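Local coordinates for nucleoprotein (Human coronavirus NL63, PDB 5N4K) that is the N-terminal, RNA-binding domain of the nucleocapsid protein, which probably packages the viral genome into a helical ribonucleocapsid, at residues A[50-55]-A[86-91]; A[94-99]-A[103-108]; A[133-138]-A[145-150]. All coordinates share one frame; numbering follows the deposited sequence.

All three contacts belong to the N-terminal domain and follow one another along the chain, built around its central antiparallel sheet. Contact 1 lies near the middle of the domain, where loop 50-55 covers strand 80-90. About 13 Å away between centres, contact 2 folds the connection between strands 80-90 and 108-112; Tyr89, which points away from loop 50-55, packs there on Gly94 and Pro95. Contact 3 sits about 10 Å from contact 1, at edge strand 145-147, and is joined to it by the Ile54-Lys136 backbone pair. Contacts 2 and 3, with centres about 21 Å apart, lie on opposite sides of the domain's centre and do not touch.

Contact 1 of 3, residues A[50-55]-A[86-91]; sequences NLVPIG and VHFYYL
Pro53 and Phe88 are the closest backbone positions, with 7.9 Å between Pro53 CA and Phe88 CA, too far for the chains to pair. Segment 86-91 ends the long strand 80-90, a central strand of the sheet, whereas 50-55 is an irregular loop with an inverse gamma turn at Leu51. Side-chain packing, and one water held by Pro53 O and Tyr90 OH, make the junction. Pro53 brings the CD-CG edge of its ring down on the Phe88 face: Pro53 CD sits over the ring centre, 3.6 Å from the centroid and only 9° off the normal, a CH-pi contact, and Pro53 CG leans toward Phe88 CG and CD2. Phe88 holds CG anti to its backbone N (chi1 173°), which carries the ring out from the strand beneath the loop. At its far end Phe88 CZ meets Val52 CG1 at 4.0 Å. The neighbouring aromatic is turned across it: Phe88 CE2 points onto the face of Tyr90, 3.5 Å above the plane. Trp66 of strand 63-73 meets Phe88 edge-to-face, and Val111 of strand 108-112 touches both Val52 and Phe88, completing an apolar core. Where that core gives way to polar groups, the water lies 2.7 Å from Pro53 O and 2.6 Å from Tyr90 OH, which is also hydrogen-bonded to Tyr32 OH. The water lies in the plane of the Tyr90 ring. With no direct hydrogen bond across it, the contact depends on proline-aromatic packing, while the water gives a buried carbonyl and phenol a shared polar partner.

Contact 2 of 3, residues A[94-99]-A[103-108]; sequences GPHKDL and QRSDGV
Gln103 reaches across Leu99 at about a right angle, its chain extended and CG anti to the backbone N (chi1 -169°). Its CB starts 4.2 Å from Leu99 CD2, and CG closes to 3.9 Å from the same methyl. Next, Gln103 CD comes within 3.6 Å of Leu99 CD2, so the amide carbon and the methyl are the nearest atoms of the two side chains. At the tip the amide divides its contacts: NE2 stays by Leu99 CD2 at 3.7 Å, while OE1 turns to the leucine backbone, 3.6 Å from Leu99 CA. That oxygen accepts a hydrogen bond from Lys100 N and is 2.7 Å from the oxygen of a water that also reaches Asp98 O. The two segments are the arms of the long connection from strand 80-90 to edge strand 108-112; type I turns from Gly94 to Lys97 and from His96 to Leu99 curl the first, and a type II turn from Ser105 to Val108 leads the second into the strand. Deeper between the arms, the other Leu99 methyl, CD1, packs 3.9 Å from Ser105 CB. Val108 CG2 comes obliquely to the imidazole of His96, 3.5 Å from His96 NE2, and that nitrogen has a weak hydrogen bond to Asn67 OD1 of strand 63-73. The His96 ring also meets His96 of the second subunit, and Leu99 packs on Asp98 of that second subunit.

Contact 3 of 3, residues A[133-138]-A[145-150]; sequences LEPKFS and LSVVEF
Glu134 OE2 reaches two residues of the C-terminal segment, 4.0 Å from Val147 CG1 and 4.2 Å from Glu149 CG. No hydrogen bond crosses between the segments, and what the carboxylate oxygen touches is carbon; the other acidic group close to it is that of Glu149. The extended chain of Glu134 runs over Val147 at about a right angle, and its CG is also close to the valine, 4.1 Å from Val147 CG1. This one methyl carries the contact: held anti to the backbone N (chi1 176°), it projects from the strand toward both Glu134 and the proline that follows. Pro135 CD reaches it at 4.1 Å, the two side chains running antiparallel past one another. Val147 ends strand 145-147, the edge strand of the sheet, which pairs with strand 35-37 and sets Val147 against Leu35. Backbone hydrogen bonds of Leu133 with Phe31 and Met33 and of Lys136 with Ile54 hold the incoming loop, which is not itself a strand. Beyond Val147, Glu149 swings its acid toward the loop until Glu149 OE2 is 4.4 Å from Glu134 OE2. Both glutamates are solvent-exposed, a setting that probably screens their mutual repulsion, though it could still raise the proton affinity of either carboxylate slightly; the attraction across the contact rests mainly on van der Waals packing around Val147 CG1.

Contact 1 of 3, residues A[50-55]-A[86-91]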
loop_
_atom_site.group_PDB
_atom_site.type_symbol
_atom_site.label_atom_id
_atom_site.label_comp_id
_atom_site.label_asym_id
_atom_site.label_seq_id
_atom_site.Cartn_x
_atom_site.Cartn_y
_atom_site.Cartn_z
ATOM N N ASN A 50 16.344 -7.272 12.142
ATOM C CA ASN A 50 17.395 -6.543 11.550
ATOM C C ASN A 50 17.602 -6.913 10.066
ATOM O O ASN A 50 18.690 -6.693 9.524
ATOM C CB ASN A 50 18.739 -6.761 12.288
ATOM C CG ASN A 50 19.057 -8.235 12.419
ATOM O OD1 ASN A 50 18.264 -9.134 12.308
ATOM N ND2 ASN A 50 20.355 -8.442 12.836
ATOM N N LEU A 51 16.516 -7.300 9.393
ATOM C CA LEU A 51 16.590 -7.715 7.960
ATOM C C LEU A 51 16.513 -6.464 7.119
ATOM O O LEU A 51 15.470 -6.155 6.487
ATOM C CB LEU A 51 15.524 -8.692 7.674
ATOM C CG LEU A 51 15.714 -9.362 6.250
ATOM C CD1 LEU A 51 16.850 -10.384 6.308
ATOM C CD2 LEU A 51 14.479 -10.027 5.752
ATOM N N VAL A 52 17.635 -5.750 7.004
ATOM C CA VAL A 52 17.802 -4.556 6.207
ATOM C C VAL A 52 18.722 -4.860 5.006
ATOM O O VAL A 52 19.887 -5.233 5.256
ATOM C CB VAL A 52 18.377 -3.339 7.005
ATOM C CG1 VAL A 52 18.411 -2.135 6.168
ATOM C CG2 VAL A 52 17.597 -3.094 8.307
ATOM N N PRO A 53 18.265 -4.639 3.762
ATOM C CA PRO A 53 19.189 -4.844 2.619
ATOM C C PRO A 53 20.386 -4.014 2.757
ATOM O O PRO A 53 20.400 -2.912 3.240
ATOM C CB PRO A 53 18.380 -4.387 1.419
ATOM C CG PRO A 53 16.991 -4.540 1.820
ATOM C CD PRO A 53 16.911 -4.273 3.329
ATOM N N ILE A 54 21.511 -4.545 2.268
ATOM C CA ILE A 54 22.799 -3.851 2.300
ATOM C C ILE A 54 23.073 -2.998 1.032
ATOM O O ILE A 54 22.641 -3.393 -0.012
ATOM C CB ILE A 54 23.948 -4.930 2.431
ATOM C CG1 ILE A 54 23.845 -5.688 3.769
ATOM C CG2 ILE A 54 25.334 -4.331 2.252
ATOM C CD1 ILE A 54 24.597 -7.005 3.769
ATOM N N GLY A 55 23.726 -1.865 1.196
ATOM C CA GLY A 55 24.435 -1.129 0.102
ATOM C C GLY A 55 24.013 0.295 -0.212
ATOM O O GLY A 55 24.489 0.865 -1.171
ATOM N N VAL A 86 6.795 -9.146 0.030
ATOM C CA VAL A 86 7.152 -7.983 0.842
ATOM C C VAL A 86 8.177 -7.143 0.114
ATOM O O VAL A 86 9.136 -7.672 -0.476
ATOM C CB VAL A 86 7.648 -8.393 2.259
ATOM C CG1 VAL A 86 6.513 -8.927 3.105
ATOM C CG2 VAL A 86 8.806 -9.403 2.217
ATOM N N HIS A 87 8.020 -5.824 0.182
ATOM C CA HIS A 87 8.973 -4.895 -0.450
ATOM C C HIS A 87 9.564 -3.967 0.603
ATOM O O HIS A 87 8.821 -3.460 1.472
ATOM C CB HIS A 87 8.244 -4.038 -1.504
ATOM C CG HIS A 87 7.579 -4.794 -2.601
ATOM N ND1 HIS A 87 8.149 -4.899 -3.829
ATOM C CD2 HIS A 87 6.416 -5.413 -2.630
ATOM C CE1 HIS A 87 7.378 -5.646 -4.590
ATOM N NE2 HIS A 87 6.306 -5.960 -3.907
ATOM N N PHE A 88 10.873 -3.713 0.505
ATOM C CA PHE A 88 11.548 -2.939 1.538
ATOM C C PHE A 88 11.623 -1.484 1.143
ATOM O O PHE A 88 11.952 -1.124 -0.020
ATOM C CB PHE A 88 13.003 -3.436 1.688
ATOM C CG PHE A 88 13.782 -2.555 2.632
ATOM C CD1 PHE A 88 13.650 -2.751 3.996
ATOM C CD2 PHE A 88 14.576 -1.541 2.174
ATOM C CE1 PHE A 88 14.289 -1.914 4.899
ATOM C CE2 PHE A 88 15.223 -0.679 3.060
ATOM C CZ PHE A 88 15.053 -0.873 4.405
ATOM N N TYR A 89 11.431 -0.617 2.121
ATOM C CA TYR A 89 11.590 0.813 1.976
ATOM C C TYR A 89 12.293 1.355 3.208
ATOM O O TYR A 89 12.012 1.002 4.327
ATOM C CB TYR A 89 10.218 1.484 1.859
ATOM C CG TYR A 89 9.414 1.015 0.684
ATOM C CD1 TYR A 89 8.556 -0.063 0.803
ATOM C CD2 TYR A 89 9.514 1.696 -0.530
ATOM C CE1 TYR A 89 7.808 -0.509 -0.318
ATOM C CE2 TYR A 89 8.787 1.222 -1.596
ATOM C CZ TYR A 89 8.016 0.177 -1.445
ATOM O OH TYR A 89 7.213 -0.287 -2.569
ATOM N N TYR A 90 13.222 2.287 2.981
ATOM C CA TYR A 90 13.892 2.989 4.076
ATOM C C TYR A 90 12.904 3.835 4.848
ATOM O O TYR A 90 11.953 4.375 4.291
ATOM C CB TYR A 90 15.058 3.834 3.485
ATOM C CG TYR A 90 16.178 2.955 2.893
ATOM C CD1 TYR A 90 17.170 2.437 3.729
ATOM C CD2 TYR A 90 16.283 2.714 1.553
ATOM C CE1 TYR A 90 18.165 1.603 3.242
ATOM C CE2 TYR A 90 17.236 1.912 1.023
ATOM C CZ TYR A 90 18.164 1.358 1.880
ATOM O OH TYR A 90 19.146 0.518 1.358
ATOM N N LEU A 91 13.224 4.062 6.089
ATOM C CA LEU A 91 12.401 4.899 6.952
ATOM C C LEU A 91 12.234 6.289 6.331
ATOM O O LEU A 91 13.175 6.909 5.895
ATOM C CB LEU A 91 13.036 4.997 8.366
ATOM C CG LEU A 91 12.214 5.770 9.397
ATOM C CD1 LEU A 91 10.904 5.142 9.723
ATOM C CD2 LEU A 91 13.077 5.796 10.666
HETATM O O HOH W 1 21.193 -0.335 2.729
#

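Contact 2 of 3, residues A[94-99]-A[103-108]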
loop_
_atom_site.group_PDB
_atom_site.type_symbol
_atom_site.label_atom_id
_atom_site.label_comp_id
_atom_site.label_asym_id
_atom_site.label_seq_id
_atom_site.Cartn_x
_atom_site.Cartn_y
_atom_site.Cartn_z
ATOM N N GLY A 94 8.902 5.597 0.621
ATOM C CA GLY A 94 7.924 4.559 0.214
ATOM C C GLY A 94 6.490 4.938 0.472
ATOM O O GLY A 94 6.176 6.102 0.763
ATOM N N PRO A 95 5.596 3.969 0.321
ATOM C CA PRO A 95 4.133 4.196 0.506
ATOM C C PRO A 95 3.792 4.621 1.866
ATOM O O PRO A 95 2.723 5.232 2.078
ATOM C CB PRO A 95 3.535 2.859 0.119
ATOM C CG PRO A 95 4.615 1.839 0.341
ATOM C CD PRO A 95 5.872 2.556 -0.015
ATOM N N HIS A 96 4.603 4.308 2.899
ATOM C CA HIS A 96 4.392 4.684 4.306
ATOM C C HIS A 96 5.468 5.635 4.774
ATOM O O HIS A 96 5.914 5.555 5.924
ATOM C CB HIS A 96 4.303 3.453 5.203
ATOM C CG HIS A 96 3.220 2.512 4.822
ATOM N ND1 HIS A 96 1.883 2.856 4.913
ATOM C CD2 HIS A 96 3.240 1.264 4.307
ATOM C CE1 HIS A 96 1.149 1.827 4.508
ATOM N NE2 HIS A 96 1.939 0.851 4.166
ATOM N N LYS A 97 5.781 6.637 3.931
ATOM C CA LYS A 97 6.802 7.611 4.275
ATOM C C LYS A 97 6.451 8.451 5.489
ATOM O O LYS A 97 7.361 8.980 6.115
ATOM C CB LYS A 97 7.166 8.547 3.095
ATOM C CG LYS A 97 6.103 9.584 2.749
ATOM C CD LYS A 97 6.521 10.439 1.551
ATOM C CE LYS A 97 7.677 11.385 1.869
ATOM N NZ LYS A 97 7.975 12.462 0.857
ATOM N N ASP A 98 5.185 8.495 5.843
ATOM C CA ASP A 98 4.562 9.253 6.904
ATOM C C ASP A 98 4.681 8.621 8.260
ATOM O O ASP A 98 4.438 9.229 9.298
ATOM C CB ASP A 98 3.044 9.444 6.628
ATOM C CG ASP A 98 2.261 8.092 6.607
ATOM O OD1 ASP A 98 1.370 7.950 7.467
ATOM O OD2 ASP A 98 2.429 7.229 5.748
ATOM N N LEU A 99 4.910 7.306 8.270
ATOM C CA LEU A 99 4.998 6.558 9.519
ATOM C C LEU A 99 6.326 6.756 10.231
ATOM O O LEU A 99 7.363 6.688 9.643
ATOM C CB LEU A 99 4.755 5.072 9.313
ATOM C CG LEU A 99 3.365 4.635 8.851
ATOM C CD1 LEU A 99 3.314 3.130 8.649
ATOM C CD2 LEU A 99 2.239 5.156 9.694
ATOM N N GLN A 103 5.550 2.655 14.162
ATOM C CA GLN A 103 4.115 3.000 14.171
ATOM C C GLN A 103 3.309 1.887 13.611
ATOM O O GLN A 103 3.641 1.372 12.578
ATOM C CB GLN A 103 3.918 4.320 13.429
ATOM C CG GLN A 103 2.585 4.934 13.561
ATOM C CD GLN A 103 2.555 6.354 13.058
ATOM O OE1 GLN A 103 3.514 7.088 12.756
ATOM N NE2 GLN A 103 1.267 6.751 12.884
ATOM N N ARG A 104 2.269 1.471 14.323
ATOM C CA ARG A 104 1.604 0.250 13.966
ATOM C C ARG A 104 0.737 0.403 12.755
ATOM O O ARG A 104 -0.160 1.291 12.691
ATOM C CB ARG A 104 0.753 -0.238 15.109
ATOM C CG ARG A 104 1.496 -0.680 16.316
ATOM C CD ARG A 104 0.529 -0.798 17.518
ATOM N NE ARG A 104 -0.065 0.507 17.942
ATOM C CZ ARG A 104 -1.365 0.860 17.842
ATOM N NH1 ARG A 104 -2.281 0.022 17.341
ATOM N NH2 ARG A 104 -1.758 2.068 18.227
ATOM N N SER A 105 0.906 -0.454 11.755
ATOM C CA SER A 105 0.091 -0.494 10.586
ATOM C C SER A 105 0.053 -1.917 10.056
ATOM O O SER A 105 1.127 -2.505 9.799
ATOM C CB SER A 105 0.656 0.443 9.507
ATOM O OG SER A 105 -0.218 0.574 8.388
ATOM N N ASP A 106 -1.117 -2.530 9.890
ATOM C CA ASP A 106 -1.120 -3.914 9.557
ATOM C C ASP A 106 -0.496 -4.122 8.195
ATOM O O ASP A 106 -0.784 -3.387 7.231
ATOM C CB ASP A 106 -2.548 -4.514 9.583
ATOM C CG ASP A 106 -3.107 -4.608 11.014
ATOM O OD1 ASP A 106 -2.327 -4.739 11.962
ATOM O OD2 ASP A 106 -4.345 -4.598 11.107
ATOM N N GLY A 107 0.376 -5.101 8.047
ATOM C CA GLY A 107 1.104 -5.365 6.832
ATOM C C GLY A 107 2.413 -4.641 6.748
ATOM O O GLY A 107 3.135 -4.709 5.746
ATOM N N VAL A 108 2.784 -3.860 7.748
ATOM C CA VAL A 108 4.047 -3.125 7.761
ATOM C C VAL A 108 4.924 -3.762 8.831
ATOM O O VAL A 108 4.586 -3.837 10.019
ATOM C CB VAL A 108 3.857 -1.611 8.046
ATOM C CG1 VAL A 108 5.164 -0.882 8.095
ATOM C CG2 VAL A 108 2.857 -1.114 6.940
HETATM O O HOH W 2 3.134 9.674 12.130
#

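Contact 3 of 3, residues A[133-138]-A[145-150]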
loop_
_atom_site.group_PDB
_atom_site.type_symbol
_atom_site.label_atom_id
_atom_site.label_comp_id
_atom_site.label_asym_id
_atom_site.label_seq_id
_atom_site.Cartn_x
_atom_site.Cartn_y
_atom_site.Cartn_z
ATOM N N LEU A 133 17.236 -3.781 -7.368
ATOM C CA LEU A 133 18.379 -4.640 -7.038
ATOM C C LEU A 133 17.960 -5.846 -6.269
ATOM O O LEU A 133 17.085 -5.820 -5.453
ATOM C CB LEU A 133 19.323 -3.824 -6.221
ATOM C CG LEU A 133 19.842 -2.476 -6.800
ATOM C CD1 LEU A 133 20.305 -1.613 -5.669
ATOM C CD2 LEU A 133 21.037 -2.752 -7.672
ATOM N N GLU A 134 18.674 -6.966 -6.398
ATOM C CA GLU A 134 18.472 -8.090 -5.572
ATOM C C GLU A 134 19.008 -7.714 -4.177
ATOM O O GLU A 134 20.157 -7.258 -3.976
ATOM C CB GLU A 134 19.342 -9.307 -6.079
ATOM C CG GLU A 134 19.265 -10.474 -5.093
ATOM C CD GLU A 134 19.737 -11.775 -5.679
ATOM O OE1 GLU A 134 20.903 -12.124 -5.393
ATOM O OE2 GLU A 134 18.921 -12.415 -6.381
ATOM N N PRO A 135 18.170 -7.876 -3.118
ATOM C CA PRO A 135 18.647 -7.521 -1.768
ATOM C C PRO A 135 19.580 -8.536 -1.167
ATOM O O PRO A 135 19.266 -9.725 -1.218
ATOM C CB PRO A 135 17.346 -7.430 -1.018
ATOM C CG PRO A 135 16.428 -8.375 -1.616
ATOM C CD PRO A 135 16.785 -8.332 -3.108
ATOM N N LYS A 136 20.672 -8.085 -0.610
ATOM C CA LYS A 136 21.622 -8.980 0.089
ATOM C C LYS A 136 21.616 -8.569 1.570
ATOM O O LYS A 136 21.462 -7.365 1.870
ATOM C CB LYS A 136 23.027 -8.751 -0.479
ATOM C CG LYS A 136 23.131 -9.155 -1.945
ATOM C CD LYS A 136 23.392 -10.615 -2.076
ATOM C CE LYS A 136 24.921 -10.788 -1.878
ATOM N NZ LYS A 136 25.529 -11.902 -1.090
ATOM N N PHE A 137 21.909 -9.547 2.415
ATOM C CA PHE A 137 21.788 -9.430 3.867
ATOM C C PHE A 137 23.044 -9.883 4.597
ATOM O O PHE A 137 23.805 -10.771 4.109
ATOM C CB PHE A 137 20.589 -10.149 4.381
ATOM C CG PHE A 137 19.284 -9.738 3.694
ATOM C CD1 PHE A 137 18.684 -8.537 3.969
ATOM C CD2 PHE A 137 18.733 -10.555 2.732
ATOM C CE1 PHE A 137 17.495 -8.157 3.334
ATOM C CE2 PHE A 137 17.558 -10.162 2.067
ATOM C CZ PHE A 137 16.970 -8.962 2.387
ATOM N N SER A 138 23.170 -9.408 5.789
ATOM C CA SER A 138 24.226 -9.801 6.783
ATOM C C SER A 138 23.886 -11.024 7.612
ATOM O O SER A 138 24.701 -11.514 8.438
ATOM C CB SER A 138 24.393 -8.590 7.799
ATOM O OG SER A 138 24.674 -7.460 7.125
ATOM N N LEU A 145 11.364 -17.267 3.916
ATOM C CA LEU A 145 11.658 -16.134 3.066
ATOM C C LEU A 145 12.604 -16.509 1.880
ATOM O O LEU A 145 13.570 -17.245 2.080
ATOM C CB LEU A 145 12.344 -14.973 3.835
ATOM C CG LEU A 145 11.470 -14.359 4.911
ATOM C CD1 LEU A 145 12.277 -13.216 5.512
ATOM C CD2 LEU A 145 10.200 -13.792 4.340
ATOM N N SER A 146 12.257 -16.027 0.698
ATOM C CA SER A 146 13.157 -16.181 -0.473
ATOM C C SER A 146 13.108 -14.990 -1.358
ATOM O O SER A 146 12.115 -14.246 -1.382
ATOM C CB SER A 146 12.720 -17.457 -1.243
ATOM O OG SER A 146 11.459 -17.348 -1.787
ATOM N N VAL A 147 14.192 -14.725 -2.040
ATOM C CA VAL A 147 14.198 -13.597 -2.937
ATOM C C VAL A 147 13.432 -13.945 -4.202
ATOM O O VAL A 147 13.537 -15.072 -4.748
ATOM C CB VAL A 147 15.595 -13.152 -3.310
ATOM C CG1 VAL A 147 15.524 -12.030 -4.322
ATOM C CG2 VAL A 147 16.410 -12.791 -2.101
ATOM N N VAL A 148 12.678 -13.025 -4.699
ATOM C CA VAL A 148 12.053 -13.101 -5.994
ATOM C C VAL A 148 13.145 -12.626 -7.005
ATOM O O VAL A 148 13.656 -11.467 -6.953
ATOM C CB VAL A 148 10.751 -12.268 -6.023
ATOM C CG1 VAL A 148 10.146 -12.332 -7.415
ATOM C CG2 VAL A 148 9.771 -12.769 -4.969
ATOM N N GLU A 149 13.565 -13.486 -7.903
ATOM C CA GLU A 149 14.597 -13.133 -8.866
ATOM C C GLU A 149 13.985 -12.462 -10.115
ATOM O O GLU A 149 12.867 -12.741 -10.495
ATOM C CB GLU A 149 15.373 -14.412 -9.268
ATOM C CG GLU A 149 16.854 -14.239 -9.615
ATOM C CD GLU A 149 17.097 -13.187 -10.687
ATOM O OE1 GLU A 149 17.358 -13.553 -11.864
ATOM O OE2 GLU A 149 17.015 -11.985 -10.347
ATOM N N PHE A 150 14.741 -11.507 -10.666
ATOM C CA PHE A 150 14.768 -11.118 -12.107
ATOM C C PHE A 150 13.842 -9.973 -12.470
ATOM O O PHE A 150 14.281 -9.033 -13.134
ATOM C CB PHE A 150 14.624 -12.320 -13.084
ATOM C CG PHE A 150 13.232 -12.521 -13.641
ATOM C CD1 PHE A 150 12.466 -13.628 -13.263
ATOM C CD2 PHE A 150 12.696 -11.630 -14.580
ATOM C CE1 PHE A 150 11.188 -13.824 -13.783
ATOM C CE2 PHE A 150 11.418 -11.821 -15.099
ATOM C CZ PHE A 150 10.663 -12.920 -14.703
#